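Local coordinates for protein putative short-chain dehydrogenase/reductase (Burkholderia xenovorans, PDB 5K9Z) that probably acts as an NAD- or NADP-dependent oxidoreductase of the short-chain dehydrogenase/reductase family, working on CH-OH groups of a substrate that is not established, at residues A134-G139 with S177-R182; L232-S237 with R241-H246. One frame throughout, in Å; residues are numbered along the deposited sequence.

Contact 1: residues A134-G139 with S177-R182; sequences AMVKQG and SELAPR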
loop_
_atom_site.group_PDB
_atom_site.type_symbol
_atom_site.label_atom_id
_atom_site.label_comp_id
_atom_site.label_asym_id
_atom_site.label_seq_id
_atom_site.Cartn_x
_atom_site.Cartn_y
_atom_site.Cartn_z
ATOM N N ALA C 134 19.232 -19.369 -16.709
ATOM C CA ALA C 134 20.267 -20.164 -16.053
ATOM C C ALA C 134 19.701 -20.922 -14.854
ATOM O O ALA C 134 20.095 -22.064 -14.583
ATOM C CB ALA C 134 21.436 -19.262 -15.642
ATOM N N MET C 135 18.761 -20.312 -14.136
ATOM C CA MET C 135 18.374 -20.838 -12.832
ATOM C C MET C 135 17.375 -21.979 -12.934
ATOM O O MET C 135 17.434 -22.908 -12.121
ATOM C CB MET C 135 17.825 -19.717 -11.951
ATOM C CG MET C 135 18.916 -18.751 -11.515
ATOM S SD MET C 135 18.201 -17.330 -10.682
ATOM C CE MET C 135 19.671 -16.394 -10.252
ATOM N N VAL C 136 16.447 -21.937 -13.901
ATOM C CA VAL C 136 15.486 -23.036 -13.989
ATOM C C VAL C 136 16.203 -24.338 -14.311
ATOM O O VAL C 136 15.733 -25.415 -13.928
ATOM C CB VAL C 136 14.350 -22.755 -15.003
ATOM C CG1 VAL C 136 13.547 -21.525 -14.579
ATOM C CG2 VAL C 136 14.886 -22.606 -16.408
ATOM N N LYS C 137 17.360 -24.267 -14.973
ATOM C CA LYS C 137 18.155 -25.476 -15.192
ATOM C C LYS C 137 18.704 -26.025 -13.877
ATOM O O LYS C 137 18.727 -27.243 -13.670
ATOM C CB LYS C 137 19.302 -25.190 -16.160
ATOM C CG LYS C 137 18.878 -24.843 -17.584
ATOM C CD LYS C 137 20.097 -24.581 -18.465
ATOM C CE LYS C 137 19.713 -24.199 -19.889
ATOM N NZ LYS C 137 19.295 -25.386 -20.682
ATOM N N GLN C 138 19.151 -25.140 -12.980
ATOM C CA GLN C 138 19.631 -25.557 -11.662
ATOM C C GLN C 138 18.515 -26.123 -10.788
ATOM O O GLN C 138 18.781 -26.936 -9.896
ATOM C CB GLN C 138 20.279 -24.364 -10.937
ATOM C CG GLN C 138 21.630 -23.932 -11.495
ATOM C CD GLN C 138 21.959 -22.465 -11.219
ATOM O OE1 GLN C 138 22.849 -21.895 -11.864
ATOM N NE2 GLN C 138 21.239 -21.843 -10.266
ATOM N N GLY C 139 17.278 -25.670 -10.983
ATOM C CA GLY C 139 16.233 -25.955 -10.021
ATOM C C GLY C 139 16.332 -25.130 -8.758
ATOM O O GLY C 139 15.759 -25.511 -7.736
ATOM N N SER C 177 5.218 -15.955 -10.012
ATOM C CA SER C 177 4.136 -16.914 -10.238
ATOM C C SER C 177 4.507 -17.931 -11.302
ATOM O O SER C 177 4.029 -19.074 -11.248
ATOM C CB SER C 177 2.842 -16.195 -10.628
ATOM O OG SER C 177 2.892 -15.709 -11.965
ATOM N N GLU C 178 5.359 -17.550 -12.270
ATOM C CA GLU C 178 5.851 -18.551 -13.215
ATOM C C GLU C 178 6.944 -19.411 -12.603
ATOM O O GLU C 178 6.912 -20.647 -12.714
ATOM C CB GLU C 178 6.394 -17.903 -14.503
ATOM C CG GLU C 178 6.959 -19.011 -15.441
ATOM C CD GLU C 178 7.527 -18.505 -16.768
ATOM O OE1 GLU C 178 7.260 -17.351 -17.162
ATOM O OE2 GLU C 178 8.236 -19.293 -17.427
ATOM N N LEU C 179 7.914 -18.779 -11.941
ATOM C CA LEU C 179 9.162 -19.472 -11.634
ATOM C C LEU C 179 9.131 -20.262 -10.331
ATOM O O LEU C 179 9.989 -21.128 -10.130
ATOM C CB LEU C 179 10.319 -18.476 -11.594
ATOM C CG LEU C 179 10.624 -17.821 -12.945
ATOM C CD1 LEU C 179 11.614 -16.692 -12.751
ATOM C CD2 LEU C 179 11.125 -18.861 -13.965
ATOM N N ALA C 180 8.179 -19.986 -9.444
ATOM C CA ALA C 180 8.146 -20.678 -8.157
ATOM C C ALA C 180 8.120 -22.196 -8.288
ATOM O O ALA C 180 8.956 -22.853 -7.645
ATOM C CB ALA C 180 6.966 -20.161 -7.329
ATOM N N PRO C 181 7.250 -22.818 -9.085
ATOM C CA PRO C 181 7.309 -24.295 -9.190
ATOM C C PRO C 181 8.602 -24.809 -9.798
ATOM O O PRO C 181 8.858 -26.014 -9.727
ATOM C CB PRO C 181 6.092 -24.655 -10.053
ATOM C CG PRO C 181 5.700 -23.376 -10.724
ATOM C CD PRO C 181 6.111 -22.259 -9.832
ATOM N N ARG C 182 9.403 -23.949 -10.434
ATOM C CA ARG C 182 10.714 -24.337 -10.947
ATOM C C ARG C 182 11.807 -24.225 -9.889
ATOM O O ARG C 182 12.972 -24.480 -10.200
ATOM C CB ARG C 182 11.101 -23.483 -12.169
ATOM C CG ARG C 182 9.989 -23.270 -13.204
ATOM C CD ARG C 182 9.676 -24.523 -14.025
ATOM N NE ARG C 182 10.822 -25.030 -14.780
ATOM C CZ ARG C 182 11.151 -24.642 -16.015
ATOM N NH1 ARG C 182 10.428 -23.726 -16.653
ATOM N NH2 ARG C 182 12.207 -25.171 -16.618
HETATM O O HOH W 1 13.650 -26.211 -12.558
#
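The backbones of Val136 and Arg182 come closest here, their CA atoms 5.8 Å apart, where the end of helix 110-138 lies against the short 3-10 segment 180-182 that follows helix 159-179. Both helices belong to the Rossmann-type fold of the short-chain dehydrogenases/reductases and precede the parallel strands 141-146 and 184-191. Val136 is the apolar centre of the contact. Its CG1 lies 3.7 Å from Leu179 CD2, with the two side chains crossing at about a right angle. Leu179 is buried and also packs on Val184 and Val186 of strand 184-191.

Arg182 covers Val136 from the outer side. Its chain is bent at chi2 (-72°) and chi3 (-60°), which folds the guanidinium back over the valine. Val136 CB sits over one face of that group, offset toward its rim, 3.6 Å from Arg182 NH2. This is van der Waals packing of a flat cationic group on the valine's branching carbon. Val136 CG2 is also near, 3.7 Å from Arg182 NH2.

A water also links the two backbones. It donates to Val136 O at 2.6 Å and to Arg182 O at 3.0 Å. Gly139, with positive phi, is the first residue to leave the helical conformation. Gly139 CA makes a CA-H...O contact with Arg182 O at 3.6 Å.

Contact 2: residues L232-S237 with R241-H246; sequences LVYLAS and RHVNAH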
loop_
_atom_site.group_PDB
_atom_site.type_symbol
_atom_site.label_atom_id
_atom_site.label_comp_id
_atom_site.label_asym_id
_atom_site.label_seq_id
_atom_site.Cartn_x
_atom_site.Cartn_y
_atom_site.Cartn_z
ATOM N N LEU C 232 19.034 -7.455 1.028
ATOM C CA LEU C 232 19.202 -8.341 -0.111
ATOM C C LEU C 232 19.854 -9.650 0.306
ATOM O O LEU C 232 19.477 -10.720 -0.180
ATOM C CB LEU C 232 20.040 -7.644 -1.188
ATOM C CG LEU C 232 19.335 -6.487 -1.882
ATOM C CD1 LEU C 232 20.352 -5.615 -2.577
ATOM C CD2 LEU C 232 18.310 -7.016 -2.898
ATOM N N VAL C 233 20.861 -9.589 1.179
ATOM C CA VAL C 233 21.492 -10.831 1.621
ATOM C C VAL C 233 20.492 -11.671 2.413
ATOM O O VAL C 233 20.396 -12.888 2.217
ATOM C CB VAL C 233 22.782 -10.539 2.414
ATOM C CG1 VAL C 233 23.267 -11.789 3.142
ATOM C CG2 VAL C 233 23.880 -10.048 1.453
ATOM N N TYR C 234 19.697 -11.032 3.282
ATOM C CA TYR C 234 18.617 -11.768 3.943
ATOM C C TYR C 234 17.734 -12.487 2.918
ATOM O O TYR C 234 17.484 -13.696 3.032
ATOM C CB TYR C 234 17.764 -10.848 4.814
ATOM C CG TYR C 234 16.491 -11.538 5.266
ATOM C CD1 TYR C 234 16.527 -12.582 6.189
ATOM C CD2 TYR C 234 15.259 -11.177 4.731
ATOM C CE1 TYR C 234 15.358 -13.236 6.587
ATOM C CE2 TYR C 234 14.094 -11.824 5.107
ATOM C CZ TYR C 234 14.146 -12.841 6.038
ATOM O OH TYR C 234 12.976 -13.473 6.399
ATOM N N LEU C 235 17.274 -11.761 1.895
ATOM C CA LEU C 235 16.382 -12.379 0.917
ATOM C C LEU C 235 17.069 -13.491 0.126
ATOM O O LEU C 235 16.398 -14.444 -0.297
ATOM C CB LEU C 235 15.806 -11.327 -0.033
ATOM C CG LEU C 235 14.753 -10.371 0.535
ATOM C CD1 LEU C 235 14.355 -9.329 -0.489
ATOM C CD2 LEU C 235 13.527 -11.126 1.026
ATOM N N ALA C 236 18.387 -13.399 -0.091
ATOM C CA ALA C 236 19.088 -14.454 -0.825
ATOM C C ALA C 236 19.439 -15.653 0.049
ATOM O O ALA C 236 19.747 -16.729 -0.483
ATOM C CB ALA C 236 20.367 -13.919 -1.462
ATOM N N SER C 237 19.395 -15.496 1.368
ATOM C CA SER C 237 19.866 -16.530 2.270
ATOM C C SER C 237 18.840 -17.656 2.370
ATOM O O SER C 237 17.673 -17.503 2.006
ATOM C CB SER C 237 20.142 -15.945 3.661
ATOM O OG SER C 237 18.931 -15.624 4.337
ATOM N N ARG C 241 13.895 -18.866 2.347
ATOM C CA ARG C 241 13.545 -19.767 1.253
ATOM C C ARG C 241 12.045 -19.834 0.975
ATOM O O ARG C 241 11.661 -20.319 -0.089
ATOM C CB ARG C 241 14.124 -21.159 1.510
ATOM C CG ARG C 241 13.642 -21.880 2.755
ATOM C CD ARG C 241 14.583 -23.052 3.057
ATOM N NE ARG C 241 14.127 -23.840 4.192
ATOM C CZ ARG C 241 14.354 -23.535 5.469
ATOM N NH1 ARG C 241 15.039 -22.440 5.789
ATOM N NH2 ARG C 241 13.879 -24.325 6.432
ATOM N N HIS C 242 11.189 -19.337 1.868
ATOM C CA HIS C 242 9.763 -19.218 1.574
ATOM C C HIS C 242 9.283 -17.774 1.514
ATOM O O HIS C 242 8.068 -17.537 1.468
ATOM C CB HIS C 242 8.951 -20.028 2.586
ATOM C CG HIS C 242 9.118 -21.498 2.405
ATOM N ND1 HIS C 242 10.003 -22.242 3.149
ATOM C CD2 HIS C 242 8.589 -22.346 1.492
ATOM C CE1 HIS C 242 9.978 -23.495 2.738
ATOM N NE2 HIS C 242 9.125 -23.585 1.733
ATOM N N VAL C 243 10.200 -16.804 1.501
ATOM C CA VAL C 243 9.871 -15.428 1.154
ATOM C C VAL C 243 9.961 -15.319 -0.365
ATOM O O VAL C 243 11.033 -15.518 -0.953
ATOM C CB VAL C 243 10.807 -14.427 1.855
ATOM C CG1 VAL C 243 10.433 -12.963 1.493
ATOM C CG2 VAL C 243 10.761 -14.637 3.381
ATOM N N ASN C 244 8.828 -15.037 -1.003
ATOM C CA ASN C 244 8.750 -15.047 -2.449
ATOM C C ASN C 244 7.753 -13.990 -2.896
ATOM O O ASN C 244 6.719 -13.802 -2.256
ATOM C CB ASN C 244 8.318 -16.434 -2.983
ATOM C CG ASN C 244 8.680 -16.607 -4.454
ATOM O OD1 ASN C 244 9.667 -16.038 -4.904
ATOM N ND2 ASN C 244 7.882 -17.366 -5.203
ATOM N N ALA C 245 8.073 -13.313 -4.003
ATOM C CA ALA C 245 7.262 -12.236 -4.566
ATOM C C ALA C 245 7.096 -11.060 -3.618
ATOM O O ALA C 245 6.230 -10.207 -3.836
ATOM C CB ALA C 245 5.882 -12.738 -4.994
ATOM N N HIS C 246 7.920 -10.975 -2.589
ATOM C CA HIS C 246 7.710 -9.988 -1.533
ATOM C C HIS C 246 8.469 -8.709 -1.846
ATOM O O HIS C 246 9.517 -8.735 -2.495
ATOM C CB HIS C 246 8.171 -10.534 -0.178
ATOM C CG HIS C 246 7.955 -9.587 0.972
ATOM N ND1 HIS C 246 6.718 -9.074 1.297
ATOM C CD2 HIS C 246 8.826 -9.059 1.863
ATOM C CE1 HIS C 246 6.834 -8.279 2.348
ATOM N NE2 HIS C 246 8.103 -8.256 2.715
#
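Val243 meets Leu235 and Tyr234 with its two methyl branches, one for each residue. The contact joins the end of helix 225-236 to the loop leading into strand 247-250, an outermost strand of the Rossmann-type parallel sheet within this chain. Leu235 and Val243 cross at about a right angle, and Leu235 CD2 touches Val243 CG1 at 3.6 Å. The leucine is buried and also packs on Leu144, Asn187 and Val189 of the neighbouring strands. Val243 CG1 is anti to the backbone N (chi1 -179°), and CG2 is anti to the carbonyl carbon, which spreads the two methyls between the leucine and the tyrosine.

Tyr234 also crosses Val243 at about a right angle. It meets the valine with the hydroxyl end of its side chain, Tyr234 OH lying 3.9 Å from Val243 CG2. The loop backbone is held from the strand side, since Val243 O accepts from Arg185 NH1 and Asn187 ND2. Arg185 NH2 also binds Leu235 O, so one guanidinium ties both segments together.

At the helix end, Tyr234 O accepts from both the backbone and the side chain of Ser237. The hydroxyl bond, Ser237 OG to Tyr234 O, is 2.7 Å long, with the donor tilted 19° from the carbonyl plane.

Contact 1 (134-139 with 177-182) closes before contact 2 (232-237 with 241-246) opens along the chain. Their centres are about 15 Å apart, on the same side of the chain's centre. Strand 184-191 connects them: side chains of contact 1 pack on it, Met135 on Val184 among them, while Asn244 OD1 of contact 2 accepts from Val186 N. They also meet directly, Ala180 CB lying 3.6 Å from Asn244 ND2. Both contacts lie where helices of the Rossmann-type fold end and the chain passes toward strands 141-146, 184-191 and 247-250. Together they join three helix ends around one end of the parallel sheet.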